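Local coordinates for Lmo0131 protein (Listeria monocytogenes, PDB 4Q6J) that is of unproven function but adopts a TIM-barrel EAL-domain fold and may act as a cyclic-guanylate-specific phosphodiesterase, at residues E39-L44 with S91-A96; V210-E215 with Y230-Y235. All coordinates share one frame; numbering follows the deposited sequence.

Interaction 1: E39-L44 with S91-A96; sequences EGLVRL and SINIPA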
loop_
_atom_site.group_PDB
_atom_site.type_symbol
_atom_site.label_atom_id
_atom_site.label_comp_id
_atom_site.label_asym_id
_atom_site.label_seq_id
_atom_site.Cartn_x
_atom_site.Cartn_y
_atom_site.Cartn_z
ATOM N N GLU B 39 -7.843 25.633 9.558
ATOM C CA GLU B 39 -7.370 24.261 9.738
ATOM C C GLU B 39 -6.288 24.172 10.842
ATOM O O GLU B 39 -5.258 24.871 10.784
ATOM C CB GLU B 39 -6.797 23.670 8.464
ATOM C CG GLU B 39 -6.233 22.296 8.803
ATOM C CD GLU B 39 -5.548 21.618 7.679
ATOM O OE1 GLU B 39 -5.484 22.203 6.585
ATOM O OE2 GLU B 39 -5.079 20.486 7.884
ATOM N N GLY B 40 -6.508 23.303 11.828
ATOM C CA GLY B 40 -5.535 23.124 12.879
ATOM C C GLY B 40 -4.477 22.178 12.360
ATOM O O GLY B 40 -4.785 21.134 11.801
ATOM N N LEU B 41 -3.222 22.546 12.545
ATOM C CA LEU B 41 -2.133 21.751 12.024
ATOM C C LEU B 41 -1.118 21.576 13.123
ATOM O O LEU B 41 -0.506 22.547 13.502
ATOM C CB LEU B 41 -1.506 22.494 10.862
ATOM C CG LEU B 41 -2.364 22.468 9.609
ATOM C CD1 LEU B 41 -1.947 23.529 8.585
ATOM C CD2 LEU B 41 -2.299 21.067 9.018
ATOM N N VAL B 42 -0.953 20.355 13.635
ATOM C CA VAL B 42 -0.030 20.118 14.744
ATOM C C VAL B 42 1.431 20.364 14.348
ATOM O O VAL B 42 1.835 20.118 13.213
ATOM C CB VAL B 42 -0.185 18.703 15.359
ATOM C CG1 VAL B 42 0.605 17.671 14.563
ATOM C CG2 VAL B 42 0.221 18.703 16.816
ATOM N N ARG B 43 2.202 20.885 15.298
ATOM C CA ARG B 43 3.631 21.090 15.150
ATOM C C ARG B 43 4.292 20.509 16.372
ATOM O O ARG B 43 3.670 20.400 17.426
ATOM C CB ARG B 43 3.967 22.582 15.094
ATOM C CG ARG B 43 3.359 23.339 13.937
ATOM C CD ARG B 43 3.611 22.572 12.708
ATOM N NE ARG B 43 3.280 23.242 11.465
ATOM C CZ ARG B 43 2.549 22.683 10.516
ATOM N NH1 ARG B 43 2.056 21.477 10.714
ATOM N NH2 ARG B 43 2.303 23.333 9.376
ATOM N N LEU B 44 5.559 20.140 16.237
ATOM C CA LEU B 44 6.325 19.694 17.384
ATOM C C LEU B 44 7.389 20.743 17.614
ATOM O O LEU B 44 8.172 21.051 16.716
ATOM C CB LEU B 44 6.984 18.337 17.141
ATOM C CG LEU B 44 7.850 17.781 18.281
ATOM C CD1 LEU B 44 7.000 17.311 19.444
ATOM C CD2 LEU B 44 8.746 16.680 17.772
ATOM N N SER B 91 -10.760 23.041 12.399
ATOM C CA SER B 91 -10.692 21.593 12.136
ATOM C C SER B 91 -9.525 20.916 12.851
ATOM O O SER B 91 -8.507 21.557 13.117
ATOM C CB SER B 91 -10.610 21.292 10.639
ATOM O OG SER B 91 -9.418 21.792 10.110
ATOM N N ILE B 92 -9.692 19.625 13.155
ATOM C CA ILE B 92 -8.603 18.774 13.625
ATOM C C ILE B 92 -8.482 17.549 12.734
ATOM O O ILE B 92 -9.480 16.989 12.289
ATOM C CB ILE B 92 -8.778 18.296 15.090
ATOM C CG1 ILE B 92 -10.041 17.465 15.248
ATOM C CG2 ILE B 92 -8.797 19.474 16.052
ATOM C CD1 ILE B 92 -10.350 17.155 16.687
ATOM N N ASN B 93 -7.244 17.148 12.486
ATOM C CA ASN B 93 -6.968 15.999 11.660
ATOM C C ASN B 93 -7.040 14.757 12.496
ATOM O O ASN B 93 -6.312 14.624 13.480
ATOM C CB ASN B 93 -5.579 16.131 11.047
ATOM C CG ASN B 93 -5.508 17.246 10.052
ATOM O OD1 ASN B 93 -6.526 17.666 9.505
ATOM N ND2 ASN B 93 -4.325 17.749 9.818
ATOM N N ILE B 94 -7.925 13.849 12.123
ATOM C CA ILE B 94 -7.994 12.574 12.800
ATOM C C ILE B 94 -7.847 11.486 11.758
ATOM O O ILE B 94 -8.617 11.414 10.813
ATOM C CB ILE B 94 -9.313 12.391 13.526
ATOM C CG1 ILE B 94 -9.477 13.492 14.571
ATOM C CG2 ILE B 94 -9.356 11.034 14.206
ATOM C CD1 ILE B 94 -10.777 13.460 15.258
ATOM N N PRO B 95 -6.820 10.658 11.906
ATOM C CA PRO B 95 -6.561 9.522 11.021
ATOM C C PRO B 95 -7.758 8.591 10.918
ATOM O O PRO B 95 -8.467 8.385 11.900
ATOM C CB PRO B 95 -5.418 8.796 11.731
ATOM C CG PRO B 95 -4.757 9.822 12.549
ATOM C CD PRO B 95 -5.839 10.748 12.995
ATOM N N ALA B 96 -7.962 8.029 9.733
ATOM C CA ALA B 96 -9.061 7.109 9.501
ATOM C C ALA B 96 -9.161 5.991 10.564
ATOM O O ALA B 96 -10.240 5.677 11.017
ATOM C CB ALA B 96 -8.970 6.541 8.101
HETATM O O HOH W 1 -7.450 19.829 10.732
HETATM O O HOH W 2 -4.831 18.764 13.473
#
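E39 and S91 form a parallel bridge, with their side chains on one face of the sheet. S91 OG sits beside the base of E39, 3.2 Å from E39 CA and 3.5 Å from E39 CG. Its chi1 of 65° puts the hydroxyl between the backbone N and the carbonyl carbon. E39 runs straight out past it, with CG anti to the backbone N (chi1 175°). The extended chain brings OE2 to the amide end of N93, two residues further along the other strand. The E39 and N93 side chains cross at about a right angle, and their carboxylate and amide planes are 69° apart, so the two flat groups do not stack. The other carboxylate oxygen, E39 OE1, is turned to Q232.

G40 N donates directly to S91 O at 3.0 Å. Beyond this bond the strands splay apart, and two waters fill in. Both donate to G40 O. Water 1 accepts from S91 OG at 2.8 Å. Water 2 accepts from N93 N at 3.1 Å, where the next direct bond of a parallel ladder would fall. The chemistry implies a hydrated seam: water bridges G40 O to N93 N in place of a direct bond, and the E39 acid remains available to Q232.

Interaction 2: V210-E215 with Y230-Y235; sequences VTEGVE and YFQGYY. With EDO (1,2-ethanediol), chain L; EDO (1,2-ethanediol), chain R.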
loop_
_atom_site.group_PDB
_atom_site.type_symbol
_atom_site.label_atom_id
_atom_site.label_comp_id
_atom_site.label_asym_id
_atom_site.label_seq_id
_atom_site.Cartn_x
_atom_site.Cartn_y
_atom_site.Cartn_z
ATOM N N VAL B 210 -13.482 22.609 -0.135
ATOM C CA VAL B 210 -12.372 23.514 0.181
ATOM C C VAL B 210 -11.225 23.140 -0.740
ATOM O O VAL B 210 -10.853 21.984 -0.779
ATOM C CB VAL B 210 -11.817 23.362 1.634
ATOM C CG1 VAL B 210 -10.615 24.283 1.815
ATOM C CG2 VAL B 210 -12.854 23.655 2.687
ATOM N N THR B 211 -10.669 24.087 -1.493
ATOM C CA THR B 211 -9.482 23.775 -2.277
ATOM C C THR B 211 -8.255 24.329 -1.552
ATOM O O THR B 211 -8.158 25.526 -1.369
ATOM C CB THR B 211 -9.579 24.352 -3.714
ATOM O OG1 THR B 211 -9.924 25.736 -3.657
ATOM C CG2 THR B 211 -10.626 23.630 -4.511
ATOM N N GLU B 212 -7.346 23.446 -1.120
ATOM C CA GLU B 212 -6.100 23.854 -0.491
ATOM C C GLU B 212 -5.037 24.047 -1.565
ATOM O O GLU B 212 -5.218 23.645 -2.714
ATOM C CB GLU B 212 -5.595 22.795 0.482
ATOM C CG GLU B 212 -6.641 22.246 1.405
ATOM C CD GLU B 212 -6.029 21.347 2.479
ATOM O OE1 GLU B 212 -4.789 21.339 2.629
ATOM O OE2 GLU B 212 -6.773 20.639 3.175
ATOM N N GLY B 213 -3.924 24.654 -1.179
ATOM C CA GLY B 213 -2.825 24.849 -2.098
ATOM C C GLY B 213 -3.071 26.013 -3.029
ATOM O O GLY B 213 -2.427 26.112 -4.064
ATOM N N VAL B 214 -3.991 26.905 -2.667
ATOM C CA VAL B 214 -4.229 28.076 -3.498
ATOM C C VAL B 214 -3.033 29.026 -3.387
ATOM O O VAL B 214 -2.673 29.462 -2.296
ATOM C CB VAL B 214 -5.558 28.803 -3.156
ATOM C CG1 VAL B 214 -5.704 30.078 -3.978
ATOM C CG2 VAL B 214 -6.737 27.881 -3.427
ATOM N N GLU B 215 -2.416 29.337 -4.519
ATOM C CA GLU B 215 -1.196 30.116 -4.515
ATOM C C GLU B 215 -1.318 31.481 -5.203
ATOM O O GLU B 215 -0.595 32.413 -4.857
ATOM C CB GLU B 215 -0.069 29.286 -5.123
ATOM C CG GLU B 215 0.224 28.023 -4.328
ATOM C CD GLU B 215 1.451 28.140 -3.446
ATOM O OE1 GLU B 215 2.391 28.861 -3.836
ATOM O OE2 GLU B 215 1.486 27.506 -2.376
ATOM N N TYR B 230 -14.678 27.441 -0.631
ATOM C CA TYR B 230 -13.678 27.938 0.320
ATOM C C TYR B 230 -12.295 27.731 -0.213
ATOM O O TYR B 230 -12.046 26.764 -0.919
ATOM C CB TYR B 230 -13.749 27.212 1.659
ATOM C CG TYR B 230 -15.126 27.209 2.279
ATOM C CD1 TYR B 230 -15.675 28.367 2.804
ATOM C CD2 TYR B 230 -15.872 26.044 2.354
ATOM C CE1 TYR B 230 -16.934 28.370 3.366
ATOM C CE2 TYR B 230 -17.129 26.031 2.929
ATOM C CZ TYR B 230 -17.655 27.197 3.433
ATOM O OH TYR B 230 -18.892 27.180 4.001
ATOM N N PHE B 231 -11.393 28.630 0.165
ATOM C CA PHE B 231 -9.998 28.569 -0.257
ATOM C C PHE B 231 -9.052 28.455 0.938
ATOM O O PHE B 231 -9.314 28.995 2.010
ATOM C CB PHE B 231 -9.605 29.843 -1.017
ATOM C CG PHE B 231 -10.415 30.115 -2.271
ATOM C CD1 PHE B 231 -10.761 29.085 -3.140
ATOM C CD2 PHE B 231 -10.822 31.406 -2.574
ATOM C CE1 PHE B 231 -11.485 29.351 -4.290
ATOM C CE2 PHE B 231 -11.549 31.657 -3.714
ATOM C CZ PHE B 231 -11.879 30.634 -4.562
ATOM N N GLN B 232 -7.919 27.811 0.707
ATOM C CA GLN B 232 -6.853 27.736 1.667
ATOM C C GLN B 232 -5.524 27.676 0.872
ATOM O O GLN B 232 -5.433 27.021 -0.141
ATOM C CB GLN B 232 -7.072 26.475 2.507
ATOM C CG GLN B 232 -6.120 26.226 3.596
ATOM C CD GLN B 232 -6.485 24.978 4.346
ATOM O OE1 GLN B 232 -7.597 24.494 4.254
ATOM N NE2 GLN B 232 -5.555 24.456 5.089
ATOM N N GLY B 233 -4.514 28.393 1.317
ATOM C CA GLY B 233 -3.227 28.278 0.677
ATOM C C GLY B 233 -2.396 29.502 0.920
ATOM O O GLY B 233 -2.875 30.466 1.498
ATOM N N TYR B 234 -1.160 29.463 0.441
ATOM C CA TYR B 234 -0.184 30.524 0.662
ATOM C C TYR B 234 -0.690 31.930 0.292
ATOM O O TYR B 234 -0.328 32.928 0.927
ATOM C CB TYR B 234 1.133 30.203 -0.079
ATOM C CG TYR B 234 2.332 30.786 0.607
ATOM C CD1 TYR B 234 2.921 30.138 1.687
ATOM C CD2 TYR B 234 2.861 32.007 0.200
ATOM C CE1 TYR B 234 4.012 30.687 2.328
ATOM C CE2 TYR B 234 3.961 32.562 0.838
ATOM C CZ TYR B 234 4.529 31.903 1.900
ATOM O OH TYR B 234 5.630 32.459 2.532
ATOM N N TYR B 235 -1.538 32.004 -0.725
ATOM C CA TYR B 235 -2.032 33.280 -1.244
ATOM C C TYR B 235 -2.750 34.095 -0.172
ATOM O O TYR B 235 -2.786 35.341 -0.208
ATOM C CB TYR B 235 -2.961 33.050 -2.441
ATOM C CG TYR B 235 -3.442 34.328 -3.100
ATOM C CD1 TYR B 235 -2.588 35.088 -3.886
ATOM C CD2 TYR B 235 -4.748 34.776 -2.941
ATOM C CE1 TYR B 235 -3.018 36.261 -4.489
ATOM C CE2 TYR B 235 -5.190 35.952 -3.530
ATOM C CZ TYR B 235 -4.317 36.695 -4.309
ATOM O OH TYR B 235 -4.725 37.873 -4.915
HETATM C C1 EDO L . 0.487 26.164 0.030
HETATM O O1 EDO L . -0.379 27.034 -0.702
HETATM C C2 EDO L . -0.212 25.558 1.225
HETATM O O2 EDO L . -0.555 26.562 2.177
HETATM C C1 EDO R . 1.566 33.649 3.277
HETATM O O1 EDO R . 2.306 33.564 4.492
HETATM C C2 EDO R . 1.651 35.095 2.823
HETATM O O2 EDO R . 0.864 35.312 1.651
#
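Q232 lies alongside E212, both side chains pointing the same way. Q232 CB starts 4.1 Å from E212 CA. CG is anti to the backbone N (chi1 -178°), and the chain stays extended. CD then meets E212 CG at 4.0 Å. OE1 lies 3.8 Å from E212 CG, with V210 CG1 nearby. NE2 faces the carboxylate of E212, and the amide and carboxylate are stacked with their planes 18° apart. The tips bond elsewhere: Q232 OE1 accepts from K176, Q232 NE2 donates to Q25, and E212 OE2 makes a salt bridge to K176.

The backbones pair in parallel at V210-Y230 and T211-F231. T211 N donates to Y230 O, and Q232 N donates to T211 O. V214 N then donates to Q232 O at 2.9 Å, and Y235 N to V214 O, which carries the pairing past the strands. T211 OG1 lies at the edge of the F231 ring, in its plane, 3.5 Å from CD1; this buried hydroxyl has no polar partner in the model. At the far end, O1 of the ethanediol of chain L, probably from the crystallisation liquor, donates to E215 OE2 at 2.6 Å and accepts from Y234 N. E215 OE2 also accepts from S8 N of the second subunit.

Strand 208-211, helix 217-225 and strand 230-231 make a beta-alpha-beta unit, the repeating element of a TIM barrel; the contact joins its two strands and the loops that follow.

In the fold
Both interactions belong to the same curled sheet, with centres about 17 Å apart. Strand 20-29 lies between them, pairing antiparallel with both 35-45 and 230-231. Their side chains meet inside the barrel. E39 OE1 of interaction 1 is 2.7 Å from Q232 NE2 of interaction 2, a probable hydrogen bond. E39 OE1 also lies 4.0 Å from E212 OE2. K176 bonds both E212 and Q232 in the same cluster. E39-G40-L41 occupies the place of the Glu-Ala-Leu signature that names the family. In catalytic relatives this signature lies at the active site, so the polar cluster is consistent with the corresponding pocket here.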